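PDB 3IXR: bacterioferritin comigratory protein from Xylella fastidiosa, which probably reduces hydrogen peroxide and organic hydroperoxides as a thiol-dependent peroxiredoxin of the PrxQ group. Local coordinates for residues 25-30 with 151-156; 29-34 with 118-123; 54-59 with 145-150; 87-92 with 111-116. The protein carries 1 engineered substitution. One frame throughout, in Å; residues are numbered along the deposited sequence.

Contact 1 of 4, residues 25-30 with 151-156; sequences DTLNHS and HRIVEA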
loop_
_atom_site.group_PDB
_atom_site.type_symbol
_atom_site.label_atom_id
_atom_site.label_comp_id
_atom_site.label_asym_id
_atom_site.label_seq_id
_atom_site.Cartn_x
_atom_site.Cartn_y
_atom_site.Cartn_z
ATOM N N ASP A 25 -7.487 -1.851 -14.742
ATOM C CA ASP A 25 -6.338 -2.668 -15.206
ATOM C C ASP A 25 -6.221 -3.957 -14.362
ATOM O O ASP A 25 -6.643 -4.010 -13.232
ATOM C CB ASP A 25 -5.027 -1.958 -15.069
ATOM C CG ASP A 25 -4.915 -0.773 -15.937
ATOM O OD1 ASP A 25 -5.714 -0.598 -16.937
ATOM O OD2 ASP A 25 -3.978 0.036 -15.777
ATOM N N THR A 26 -5.656 -5.004 -14.949
ATOM C CA THR A 26 -5.419 -6.303 -14.269
ATOM C C THR A 26 -3.929 -6.436 -14.037
ATOM O O THR A 26 -3.115 -6.197 -14.963
ATOM C CB THR A 26 -5.863 -7.463 -15.170
ATOM O OG1 THR A 26 -7.282 -7.274 -15.417
ATOM C CG2 THR A 26 -5.734 -8.785 -14.446
ATOM N N LEU A 27 -3.546 -6.792 -12.813
ATOM C CA LEU A 27 -2.081 -7.060 -12.531
ATOM C C LEU A 27 -1.631 -8.294 -13.345
ATOM O O LEU A 27 -2.330 -9.346 -13.314
ATOM C CB LEU A 27 -1.908 -7.377 -11.052
ATOM C CG LEU A 27 -2.524 -6.346 -10.052
ATOM C CD1 LEU A 27 -2.114 -6.674 -8.585
ATOM C CD2 LEU A 27 -2.112 -4.917 -10.439
ATOM N N ASN A 28 -0.486 -8.151 -13.999
ATOM C CA ASN A 28 -0.024 -9.258 -14.868
ATOM C C ASN A 28 0.689 -10.325 -14.102
ATOM O O ASN A 28 0.950 -10.221 -12.906
ATOM C CB ASN A 28 0.790 -8.727 -16.067
ATOM C CG ASN A 28 2.079 -8.032 -15.688
ATOM O OD1 ASN A 28 2.417 -7.064 -16.309
ATOM N ND2 ASN A 28 2.797 -8.522 -14.700
ATOM N N HIS A 29 0.967 -11.433 -14.797
ATOM C CA HIS A 29 1.497 -12.604 -14.139
ATOM C C HIS A 29 2.859 -12.259 -13.521
ATOM O O HIS A 29 3.106 -12.695 -12.410
ATOM C CB HIS A 29 1.664 -13.764 -15.172
ATOM C CG HIS A 29 2.362 -14.980 -14.614
ATOM N ND1 HIS A 29 3.702 -15.277 -14.850
ATOM C CD2 HIS A 29 1.914 -15.957 -13.795
ATOM C CE1 HIS A 29 4.027 -16.387 -14.221
ATOM N NE2 HIS A 29 2.961 -16.823 -13.580
ATOM N N SER A 30 3.717 -11.487 -14.209
ATOM C CA SER A 30 5.048 -11.169 -13.675
ATOM C C SER A 30 4.938 -10.379 -12.318
ATOM O O SER A 30 5.545 -10.755 -11.247
ATOM C CB SER A 30 5.791 -10.354 -14.732
ATOM O OG SER A 30 6.863 -9.604 -14.188
ATOM N N HIS A 151 -7.737 -9.443 -9.017
ATOM C CA HIS A 151 -6.501 -8.749 -9.330
ATOM C C HIS A 151 -6.663 -7.557 -10.219
ATOM O O HIS A 151 -5.748 -7.093 -10.931
ATOM C CB HIS A 151 -5.414 -9.718 -9.892
ATOM C CG HIS A 151 -5.157 -10.873 -8.996
ATOM N ND1 HIS A 151 -5.359 -12.185 -9.380
ATOM C CD2 HIS A 151 -4.785 -10.907 -7.696
ATOM C CE1 HIS A 151 -5.085 -12.981 -8.357
ATOM N NE2 HIS A 151 -4.746 -12.237 -7.323
ATOM N N ARG A 152 -7.911 -7.021 -10.248
ATOM C CA ARG A 152 -8.088 -5.758 -10.957
ATOM C C ARG A 152 -8.030 -4.562 -10.035
ATOM O O ARG A 152 -8.427 -4.677 -8.875
ATOM C CB ARG A 152 -9.445 -5.728 -11.725
ATOM C CG ARG A 152 -9.345 -6.747 -12.891
ATOM C CD ARG A 152 -10.450 -6.425 -13.859
ATOM N NE ARG A 152 -11.705 -6.780 -13.222
ATOM C CZ ARG A 152 -12.206 -8.016 -13.228
ATOM N NH1 ARG A 152 -11.529 -9.035 -13.787
ATOM N NH2 ARG A 152 -13.363 -8.250 -12.613
ATOM N N ILE A 153 -7.591 -3.454 -10.593
ATOM C CA ILE A 153 -7.546 -2.140 -9.822
ATOM C C ILE A 153 -9.022 -1.686 -9.763
ATOM O O ILE A 153 -9.661 -1.459 -10.797
ATOM C CB ILE A 153 -6.748 -1.084 -10.553
ATOM C CG1 ILE A 153 -5.251 -1.491 -10.744
ATOM C CG2 ILE A 153 -6.813 0.205 -9.747
ATOM C CD1 ILE A 153 -4.559 -2.010 -9.405
ATOM N N VAL A 154 -9.557 -1.546 -8.570
ATOM C CA VAL A 154 -11.004 -1.112 -8.392
ATOM C C VAL A 154 -11.040 0.375 -8.051
ATOM O O VAL A 154 -11.928 1.070 -8.489
ATOM C CB VAL A 154 -11.725 -1.998 -7.377
ATOM C CG1 VAL A 154 -13.181 -1.528 -7.019
ATOM C CG2 VAL A 154 -11.771 -3.414 -7.922
ATOM N N GLU A 155 -10.101 0.827 -7.249
ATOM C CA GLU A 155 -9.954 2.263 -6.910
ATOM C C GLU A 155 -8.481 2.604 -6.894
ATOM O O GLU A 155 -7.615 1.727 -6.587
ATOM C CB GLU A 155 -10.598 2.663 -5.554
ATOM C CG GLU A 155 -12.028 2.209 -5.364
ATOM C CD GLU A 155 -13.018 3.093 -6.150
ATOM O OE1 GLU A 155 -12.589 4.091 -6.703
ATOM O OE2 GLU A 155 -14.191 2.732 -6.308
ATOM N N ALA A 156 -8.162 3.827 -7.232
ATOM C CA ALA A 156 -6.736 4.307 -7.217
ATOM C C ALA A 156 -6.690 5.730 -6.707
ATOM O O ALA A 156 -7.263 6.633 -7.378
ATOM C CB ALA A 156 -6.089 4.224 -8.568
HETATM O O HOH W 1 -9.298 -9.620 -14.827
#

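Contact 2 of 4, residues 29-34 with 118-123; sequences HSLLNH and AILCKA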
loop_
_atom_site.group_PDB
_atom_site.type_symbol
_atom_site.label_atom_id
_atom_site.label_comp_id
_atom_site.label_asym_id
_atom_site.label_seq_id
_atom_site.Cartn_x
_atom_site.Cartn_y
_atom_site.Cartn_z
ATOM N N HIS A 29 0.967 -11.433 -14.797
ATOM C CA HIS A 29 1.497 -12.604 -14.139
ATOM C C HIS A 29 2.859 -12.259 -13.521
ATOM O O HIS A 29 3.106 -12.695 -12.410
ATOM C CB HIS A 29 1.664 -13.764 -15.172
ATOM C CG HIS A 29 2.362 -14.980 -14.614
ATOM N ND1 HIS A 29 3.702 -15.277 -14.850
ATOM C CD2 HIS A 29 1.914 -15.957 -13.795
ATOM C CE1 HIS A 29 4.027 -16.387 -14.221
ATOM N NE2 HIS A 29 2.961 -16.823 -13.580
ATOM N N SER A 30 3.717 -11.487 -14.209
ATOM C CA SER A 30 5.048 -11.169 -13.675
ATOM C C SER A 30 4.938 -10.379 -12.318
ATOM O O SER A 30 5.545 -10.755 -11.247
ATOM C CB SER A 30 5.791 -10.354 -14.732
ATOM O OG SER A 30 6.863 -9.604 -14.188
ATOM N N LEU A 31 4.099 -9.352 -12.339
ATOM C CA LEU A 31 3.840 -8.619 -11.096
ATOM C C LEU A 31 3.176 -9.488 -10.026
ATOM O O LEU A 31 3.530 -9.394 -8.836
ATOM C CB LEU A 31 2.930 -7.423 -11.402
ATOM C CG LEU A 31 2.548 -6.570 -10.162
ATOM C CD1 LEU A 31 3.752 -6.098 -9.619
ATOM C CD2 LEU A 31 1.762 -5.394 -10.722
ATOM N N LEU A 32 2.161 -10.296 -10.358
ATOM C CA LEU A 32 1.494 -11.151 -9.368
ATOM C C LEU A 32 2.429 -12.161 -8.659
ATOM O O LEU A 32 2.167 -12.572 -7.562
ATOM C CB LEU A 32 0.318 -11.889 -10.017
ATOM C CG LEU A 32 -0.980 -11.084 -10.260
ATOM C CD1 LEU A 32 -1.904 -11.968 -11.075
ATOM C CD2 LEU A 32 -1.593 -10.739 -8.936
ATOM N N ASN A 33 3.503 -12.522 -9.382
ATOM C CA ASN A 33 4.440 -13.544 -8.821
ATOM C C ASN A 33 5.749 -12.967 -8.360
ATOM O O ASN A 33 6.676 -13.691 -7.937
ATOM C CB ASN A 33 4.620 -14.672 -9.833
ATOM C CG ASN A 33 3.362 -15.477 -9.900
ATOM O OD1 ASN A 33 3.103 -16.310 -9.036
ATOM N ND2 ASN A 33 2.502 -15.147 -10.849
ATOM N N HIS A 34 5.900 -11.662 -8.460
ATOM C CA HIS A 34 7.035 -11.003 -7.889
ATOM C C HIS A 34 7.173 -11.187 -6.353
ATOM O O HIS A 34 6.279 -10.858 -5.594
ATOM C CB HIS A 34 6.847 -9.518 -8.220
ATOM C CG HIS A 34 7.815 -8.604 -7.524
ATOM N ND1 HIS A 34 9.170 -8.656 -7.750
ATOM C CD2 HIS A 34 7.636 -7.731 -6.499
ATOM C CE1 HIS A 34 9.782 -7.770 -6.969
ATOM N NE2 HIS A 34 8.872 -7.206 -6.193
ATOM N N ALA A 118 12.444 -1.074 -5.769
ATOM C CA ALA A 118 11.454 -0.166 -6.411
ATOM C C ALA A 118 10.566 -0.866 -7.464
ATOM O O ALA A 118 9.960 -0.159 -8.277
ATOM C CB ALA A 118 12.054 1.156 -6.945
ATOM N N ILE A 119 10.478 -2.185 -7.403
ATOM C CA ILE A 119 9.667 -2.913 -8.418
ATOM C C ILE A 119 8.187 -2.626 -8.257
ATOM O O ILE A 119 7.528 -2.319 -9.264
ATOM C CB ILE A 119 9.961 -4.439 -8.392
ATOM C CG1 ILE A 119 11.422 -4.576 -8.903
ATOM C CG2 ILE A 119 8.798 -5.258 -9.171
ATOM C CD1 ILE A 119 12.116 -5.878 -8.520
ATOM N N LEU A 120 7.637 -2.670 -7.017
ATOM C CA LEU A 120 6.213 -2.394 -6.960
ATOM C C LEU A 120 5.967 -0.918 -7.271
ATOM O O LEU A 120 4.944 -0.533 -7.855
ATOM C CB LEU A 120 5.665 -2.561 -5.535
ATOM C CG LEU A 120 5.332 -3.933 -5.202
ATOM C CD1 LEU A 120 4.701 -3.920 -3.814
ATOM C CD2 LEU A 120 4.454 -4.675 -6.213
ATOM N N CYS A 121 6.851 -0.039 -6.794
ATOM C CA CYS A 121 6.702 1.404 -6.968
ATOM C C CYS A 121 6.654 1.761 -8.470
ATOM O O CYS A 121 5.840 2.527 -8.883
ATOM C CB CYS A 121 7.877 2.144 -6.276
ATOM S SG CYS A 121 7.694 2.285 -4.501
ATOM N N LYS A 122 7.527 1.169 -9.281
ATOM C CA LYS A 122 7.513 1.455 -10.687
ATOM C C LYS A 122 6.285 0.802 -11.366
ATOM O O LYS A 122 5.687 1.410 -12.229
ATOM C CB LYS A 122 8.819 0.832 -11.239
ATOM C CG LYS A 122 9.993 1.781 -10.888
ATOM C CD LYS A 122 11.318 1.277 -11.579
ATOM C CE LYS A 122 12.098 0.224 -10.789
ATOM N NZ LYS A 122 13.272 -0.270 -11.657
ATOM N N ALA A 123 5.935 -0.419 -10.946
ATOM C CA ALA A 123 4.763 -1.151 -11.469
ATOM C C ALA A 123 3.488 -0.337 -11.306
ATOM O O ALA A 123 2.706 -0.192 -12.216
ATOM C CB ALA A 123 4.652 -2.535 -10.924
#

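Contact 3 of 4, residues 54-59 with 145-150; sequences LVLYFY and FLIGPT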
loop_
_atom_site.group_PDB
_atom_site.type_symbol
_atom_site.label_atom_id
_atom_site.label_comp_id
_atom_site.label_asym_id
_atom_site.label_seq_id
_atom_site.Cartn_x
_atom_site.Cartn_y
_atom_site.Cartn_z
ATOM N N LEU A 54 -7.458 -6.353 -1.515
ATOM C CA LEU A 54 -6.207 -5.843 -0.947
ATOM C C LEU A 54 -6.114 -4.293 -1.072
ATOM O O LEU A 54 -6.347 -3.723 -2.139
ATOM C CB LEU A 54 -5.029 -6.459 -1.746
ATOM C CG LEU A 54 -3.635 -6.025 -1.252
ATOM C CD1 LEU A 54 -3.432 -6.376 0.268
ATOM C CD2 LEU A 54 -2.554 -6.527 -2.196
ATOM N N VAL A 55 -5.826 -3.659 0.060
ATOM C CA VAL A 55 -5.475 -2.233 0.049
ATOM C C VAL A 55 -3.984 -2.148 0.053
ATOM O O VAL A 55 -3.356 -2.530 1.045
ATOM C CB VAL A 55 -5.986 -1.463 1.282
ATOM C CG1 VAL A 55 -5.567 0.045 1.171
ATOM C CG2 VAL A 55 -7.640 -1.541 1.306
ATOM N N LEU A 56 -3.438 -1.668 -1.051
ATOM C CA LEU A 56 -1.981 -1.553 -1.175
ATOM C C LEU A 56 -1.661 -0.029 -1.137
ATOM O O LEU A 56 -1.995 0.741 -2.037
ATOM C CB LEU A 56 -1.568 -2.160 -2.507
ATOM C CG LEU A 56 -0.063 -2.268 -2.714
ATOM C CD1 LEU A 56 0.464 -3.416 -1.783
ATOM C CD2 LEU A 56 0.122 -2.674 -4.189
ATOM N N TYR A 57 -1.118 0.385 0.013
ATOM C CA TYR A 57 -0.893 1.848 0.209
ATOM C C TYR A 57 0.613 2.177 0.189
ATOM O O TYR A 57 1.397 1.524 0.952
ATOM C CB TYR A 57 -1.660 2.383 1.440
ATOM C CG TYR A 57 -0.921 2.283 2.787
ATOM C CD1 TYR A 57 -1.227 1.229 3.665
ATOM C CD2 TYR A 57 -0.036 3.335 3.201
ATOM C CE1 TYR A 57 -0.579 1.151 4.928
ATOM C CE2 TYR A 57 0.620 3.259 4.414
ATOM C CZ TYR A 57 0.275 2.192 5.302
ATOM O OH TYR A 57 0.874 1.978 6.579
ATOM N N PHE A 58 0.961 3.092 -0.696
ATOM C CA PHE A 58 2.380 3.545 -0.793
ATOM C C PHE A 58 2.598 4.825 -0.027
ATOM O O PHE A 58 1.780 5.773 -0.149
ATOM C CB PHE A 58 2.736 3.830 -2.265
ATOM C CG PHE A 58 2.675 2.586 -3.173
ATOM C CD1 PHE A 58 1.476 2.019 -3.658
ATOM C CD2 PHE A 58 3.892 1.982 -3.529
ATOM C CE1 PHE A 58 1.460 0.852 -4.490
ATOM C CE2 PHE A 58 3.877 0.812 -4.408
ATOM C CZ PHE A 58 2.663 0.224 -4.834
ATOM N N TYR A 59 3.698 4.916 0.734
ATOM C CA TYR A 59 3.998 6.129 1.463
ATOM C C TYR A 59 5.468 6.426 1.266
ATOM O O TYR A 59 6.255 5.519 0.961
ATOM C CB TYR A 59 3.673 5.928 2.961
ATOM C CG TYR A 59 4.394 4.847 3.607
ATOM C CD1 TYR A 59 5.571 5.135 4.295
ATOM C CD2 TYR A 59 3.936 3.518 3.554
ATOM C CE1 TYR A 59 6.288 4.073 4.901
ATOM C CE2 TYR A 59 4.614 2.413 4.178
ATOM C CZ TYR A 59 5.799 2.731 4.808
ATOM O OH TYR A 59 6.436 1.682 5.391
ATOM N N PHE A 145 -4.074 1.821 -3.687
ATOM C CA PHE A 145 -4.869 1.088 -4.689
ATOM C C PHE A 145 -5.743 0.087 -3.980
ATOM O O PHE A 145 -5.298 -0.595 -3.068
ATOM C CB PHE A 145 -3.844 0.402 -5.589
ATOM C CG PHE A 145 -2.999 1.377 -6.292
ATOM C CD1 PHE A 145 -1.784 1.819 -5.703
ATOM C CD2 PHE A 145 -3.360 1.839 -7.564
ATOM C CE1 PHE A 145 -1.032 2.813 -6.400
ATOM C CE2 PHE A 145 -2.584 2.756 -8.276
ATOM C CZ PHE A 145 -1.456 3.293 -7.732
ATOM N N LEU A 146 -7.008 0.014 -4.419
ATOM C CA LEU A 146 -7.861 -1.039 -3.880
ATOM C C LEU A 146 -7.915 -2.060 -4.974
ATOM O O LEU A 146 -8.308 -1.761 -6.083
ATOM C CB LEU A 146 -9.291 -0.504 -3.578
ATOM C CG LEU A 146 -10.237 -1.585 -3.068
ATOM C CD1 LEU A 146 -9.867 -2.109 -1.657
ATOM C CD2 LEU A 146 -11.675 -0.969 -3.030
ATOM N N ILE A 147 -7.366 -3.214 -4.688
ATOM C CA ILE A 147 -7.265 -4.335 -5.683
ATOM C C ILE A 147 -8.310 -5.422 -5.352
ATOM O O ILE A 147 -8.377 -5.902 -4.210
ATOM C CB ILE A 147 -5.841 -4.923 -5.632
ATOM C CG1 ILE A 147 -4.832 -3.771 -5.862
ATOM C CG2 ILE A 147 -5.730 -6.101 -6.649
ATOM C CD1 ILE A 147 -3.412 -4.204 -5.484
ATOM N N GLY A 148 -9.124 -5.780 -6.330
ATOM C CA GLY A 148 -10.192 -6.770 -6.071
ATOM C C GLY A 148 -9.704 -8.228 -6.114
ATOM O O GLY A 148 -8.512 -8.530 -6.344
ATOM N N PRO A 149 -10.635 -9.155 -5.922
ATOM C CA PRO A 149 -10.315 -10.576 -5.656
ATOM C C PRO A 149 -9.781 -11.247 -6.929
ATOM O O PRO A 149 -9.148 -12.323 -6.839
ATOM C CB PRO A 149 -11.646 -11.150 -5.152
ATOM C CG PRO A 149 -12.735 -10.199 -5.596
ATOM C CD PRO A 149 -12.042 -8.815 -5.666
ATOM N N THR A 150 -10.031 -10.657 -8.094
ATOM C CA THR A 150 -9.456 -11.173 -9.381
ATOM C C THR A 150 -8.325 -10.260 -9.920
ATOM O O THR A 150 -7.983 -10.267 -11.108
ATOM C CB THR A 150 -10.555 -11.406 -10.428
ATOM O OG1 THR A 150 -11.084 -10.123 -10.826
ATOM C CG2 THR A 150 -11.625 -12.334 -9.808
#

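Contact 4 of 4, residues 87-92 with 111-116; sequences TVLGVS and PLVSDS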
loop_
_atom_site.group_PDB
_atom_site.type_symbol
_atom_site.label_atom_id
_atom_site.label_comp_id
_atom_site.label_asym_id
_atom_site.label_seq_id
_atom_site.Cartn_x
_atom_site.Cartn_y
_atom_site.Cartn_z
ATOM N N THR A 87 -7.600 -6.796 3.342
ATOM C CA THR A 87 -6.539 -6.578 4.268
ATOM C C THR A 87 -5.666 -5.447 3.687
ATOM O O THR A 87 -5.861 -4.989 2.557
ATOM C CB THR A 87 -5.743 -7.833 4.440
ATOM O OG1 THR A 87 -4.784 -7.608 5.492
ATOM C CG2 THR A 87 -5.079 -8.298 3.136
ATOM N N VAL A 88 -4.682 -5.045 4.473
ATOM C CA VAL A 88 -3.898 -3.871 4.132
ATOM C C VAL A 88 -2.442 -4.198 4.073
ATOM O O VAL A 88 -1.979 -4.952 4.938
ATOM C CB VAL A 88 -4.060 -2.789 5.232
ATOM C CG1 VAL A 88 -3.165 -1.536 4.990
ATOM C CG2 VAL A 88 -5.641 -2.370 5.326
ATOM N N LEU A 89 -1.732 -3.648 3.085
ATOM C CA LEU A 89 -0.266 -3.749 3.047
ATOM C C LEU A 89 0.251 -2.362 2.758
ATOM O O LEU A 89 -0.152 -1.721 1.754
ATOM C CB LEU A 89 0.132 -4.612 1.829
ATOM C CG LEU A 89 0.290 -6.101 1.915
ATOM C CD1 LEU A 89 0.956 -6.447 0.529
ATOM C CD2 LEU A 89 1.260 -6.493 3.062
ATOM N N GLY A 90 1.197 -1.865 3.586
ATOM C CA GLY A 90 1.836 -0.603 3.264
ATOM C C GLY A 90 3.154 -0.901 2.486
ATOM O O GLY A 90 3.722 -2.018 2.618
ATOM N N VAL A 91 3.600 0.064 1.759
ATOM C CA VAL A 91 4.828 -0.017 0.894
ATOM C C VAL A 91 5.681 1.225 0.890
ATOM O O VAL A 91 5.185 2.364 0.666
ATOM C CB VAL A 91 4.408 -0.275 -0.574
ATOM C CG1 VAL A 91 5.690 -0.645 -1.415
ATOM C CG2 VAL A 91 3.361 -1.397 -0.708
ATOM N N SER A 92 7.012 1.073 1.127
ATOM C CA SER A 92 7.999 2.142 0.767
ATOM C C SER A 92 9.256 1.411 0.379
ATOM O O SER A 92 9.230 0.218 0.420
ATOM C CB SER A 92 8.274 3.032 1.982
ATOM O OG SER A 92 9.118 2.392 2.924
ATOM N N PRO A 111 1.405 -5.877 7.682
ATOM C CA PRO A 111 2.774 -5.841 7.222
ATOM C C PRO A 111 3.152 -4.662 6.367
ATOM O O PRO A 111 2.255 -4.093 5.734
ATOM C CB PRO A 111 2.844 -7.111 6.292
ATOM C CG PRO A 111 1.666 -7.917 6.604
ATOM C CD PRO A 111 0.613 -6.885 6.937
ATOM N N LEU A 112 4.438 -4.356 6.237
ATOM C CA LEU A 112 4.979 -3.330 5.346
ATOM C C LEU A 112 5.885 -4.029 4.323
ATOM O O LEU A 112 6.806 -4.780 4.761
ATOM C CB LEU A 112 5.849 -2.246 6.067
ATOM C CG LEU A 112 5.063 -1.531 7.201
ATOM C CD1 LEU A 112 5.997 -0.578 8.038
ATOM C CD2 LEU A 112 3.783 -0.781 6.620
ATOM N N VAL A 113 5.659 -3.767 3.020
ATOM C CA VAL A 113 6.611 -4.255 2.021
ATOM C C VAL A 113 7.843 -3.421 1.946
ATOM O O VAL A 113 7.774 -2.160 1.813
ATOM C CB VAL A 113 5.957 -4.127 0.646
ATOM C CG1 VAL A 113 6.887 -4.709 -0.496
ATOM C CG2 VAL A 113 4.750 -4.914 0.721
ATOM N N SER A 114 9.026 -4.071 2.027
ATOM C CA SER A 114 10.281 -3.358 1.757
ATOM C C SER A 114 10.527 -3.493 0.277
ATOM O O SER A 114 10.996 -4.594 -0.191
ATOM C CB SER A 114 11.405 -4.067 2.537
ATOM O OG SER A 114 12.655 -3.516 2.183
ATOM N N ASP A 115 10.198 -2.438 -0.456
ATOM C CA ASP A 115 10.273 -2.424 -1.936
ATOM C C ASP A 115 11.610 -1.890 -2.336
ATOM O O ASP A 115 11.752 -0.840 -2.974
ATOM C CB ASP A 115 9.066 -1.668 -2.536
ATOM C CG ASP A 115 8.969 -1.780 -4.032
ATOM O OD1 ASP A 115 8.725 -0.761 -4.691
ATOM O OD2 ASP A 115 9.130 -2.924 -4.490
ATOM N N SER A 116 12.672 -2.537 -1.874
ATOM C CA SER A 116 13.967 -1.871 -1.945
ATOM C C SER A 116 14.554 -1.882 -3.349
ATOM O O SER A 116 15.566 -1.197 -3.583
ATOM C CB SER A 116 14.987 -2.535 -1.047
ATOM O OG SER A 116 15.012 -3.956 -1.287
#

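Contact 1 of 4, residues 25-30 with 151-156
A single, isolated beta bridge, T26 with R152, is all that joins the backbone of a loop from the N-terminal region to the start of a strand. The backbones meet through two nearly straight hydrogen bonds from the residues flanking the pair: I153 N gives to D25 O (2.9 Å) and L27 N to H151 O (2.9 Å). Around the bridge, R152 CA also brings its hydrogen to D25 O, 3.2 Å away. The T26 and R152 side chains run side by side in the same direction, with OG1 of T26 only 3.3 Å from CG of R152. A water lies between T26 OG1, at 3.1 Å, and R152 NH1, at the edge of the guanidinium and in its plane; the leg to NH1 is doubtfully short. Turned to the interior, L27 has CG beside its own backbone N (chi1 -52°), which sets that carbon 3.4 Å from H151 O and carries CD2 to CD1 of I153 (3.9 Å), the two side chains crossing at about a right angle. Both also reach I147 and M21. The lead-in to helix 29-33 is thus pinned by one bridge to strand 153-157, at the edge of the mixed sheet of a thioredoxin-like peroxiredoxin fold.

Contact 2 of 4, residues 29-34 with 118-123
I119 and H34 open a small helix-to-helix contact that is wholly without hydrogen bonds across it: helix 29-33, with H34, packs against the short helix 119-123 beside the sheet of the thioredoxin-like fold of peroxiredoxins. A118 precedes the second helix as its N-cap residue, and its carbonyl receives K122 N. At I119 the contact becomes a CH-pi interaction. CG2 hovers over the centre of the H34 imidazole, 3.5 Å from the centroid and 10° off the ring normal, while the other branch reaches past it, bringing CD1 to within 3.4 Å of CE1 of H34. The histidine meets this residue because CG stands anti to the backbone N (chi1 171°), a torsion that carries the ring across to I119.

L120 comes next. CG lies beside the backbone N, and CD2 touches CD1 of L31 at 3.8 Å, the two leucines crossing at about a right angle; the same methyl also approaches the H34 ring. Beyond L31, L120 leans on L46 and on F58 of strand 53-58, so this residue links the helix pair to the sheet. The amides of L120 and C121 are held by the carboxylate of D115, which probably steadies the first turn of the helix. One turn on from I119, A123 completes the contact. Its methyl meets both branches of one leucine, A123 CB lying 3.9 Å from L31 CD1 and 4.1 Å from L31 CD2.

Contact 3 of 4, residues 54-59 with 145-150
L54 to L56 and F145 to I147 run as antiparallel neighbours, their strand axes 4.8 Å apart at closest approach and their directions 156° apart, with V55 and L146 as the non-hydrogen-bonded pair between two hydrogen-bonded ones. The outer pairs are each closed by two bonds: L54 N to I147 O (2.9 Å) and I147 N to L54 O (2.8 Å), then L56 N to F145 O and F145 N to L56 O. F145 N to L56 O is the least straight of the four, and its donor is tilted from the carbonyl plane.

Side chains alternate. L54, L56, F145 and I147 share one face, where CD1 of I147 lies between the two leucines, 4.1 Å from both L54 CD2 and L56 CB. Two torsions of I147 place this methyl: the first sets CG1 beside the backbone N (chi1 -55°), and the second, extended, carries CD1 on toward the leucines. F58 joins the same face further along: its ring meets that of F145 rim to rim, F58 CE1 3.6 Å from F145 CD1, the planes nearly perpendicular at 87° and neither ring over the other. On the opposite face V55 CG2 meets L146 CD1 at 3.7 Å.

All of these residues are buried. F124 packs on both phenylalanines from a loop, V55 leans on F81 of helix 65-82, and V55 and Y57 bond on their far edge to strand 86-92, leaving strand 53-58 paired on both sides in the sheet.

Contact 4 of 4, residues 87-92 with 111-116
V91 and V113 both hold CG1 anti to the backbone N (chi1 -169° and -177°), and the shared setting lets the two side chains lie side by side, pointing the same way. CG2 of V91 rests against CB of V113 at 4.0 Å, while CG1 of V91 reaches CB of D115 at 3.7 Å. Earlier in the strand, L89 takes a different first torsion, CG beside the backbone N, and puts CD2 on the proline ring of P111, 3.7 Å from CB. The strands run parallel, as the beta-alpha-beta crossover requires: strand 86-92, helix 96-106, strand 112-114. Their hydrogen bonds stitch G90 N to P111 O (3.3 Å), V113 N to G90 O (2.6 Å), S92 N weakly to V113 O, and D115 N to S92 O (3.0 Å). The lack of a side chain at G90 lets CD2 of L112 come to 3.9 Å from G90 CA, where a CB would collide with it; L112 also packs on H99 and C103 of helix 96-106. D115 is the centre of an inverse gamma turn and leaves the strand there. The hydroxyls of S92 and S114 both bond to D94, S92 OG at the side chain and S114 OG at the backbone carbonyl.

The contacts lie in sequence as nested and crossing spans: contact 1 starts first and ends last, contact 2 begins within the same helix 29-33 and crosses contact 3, and contact 4 falls inside the other three. Strands 86-92 and 112-114 of contact 4, strands 53-58 and 137-147 of contact 3, and strand 153-157 of contact 1 belong to one mixed sheet. Centre to centre, contacts 1 and 3 are about 9 Å apart, 3 and 4 about 11 Å, and 1 and 4 about 17 Å. Contact 2 joins contact 4 through D115 and contact 3 through F58. Contact 1 holds the lead-in to helix 29-33 on the sheet, and contact 2 packs L31 and H34 on helix 119-123.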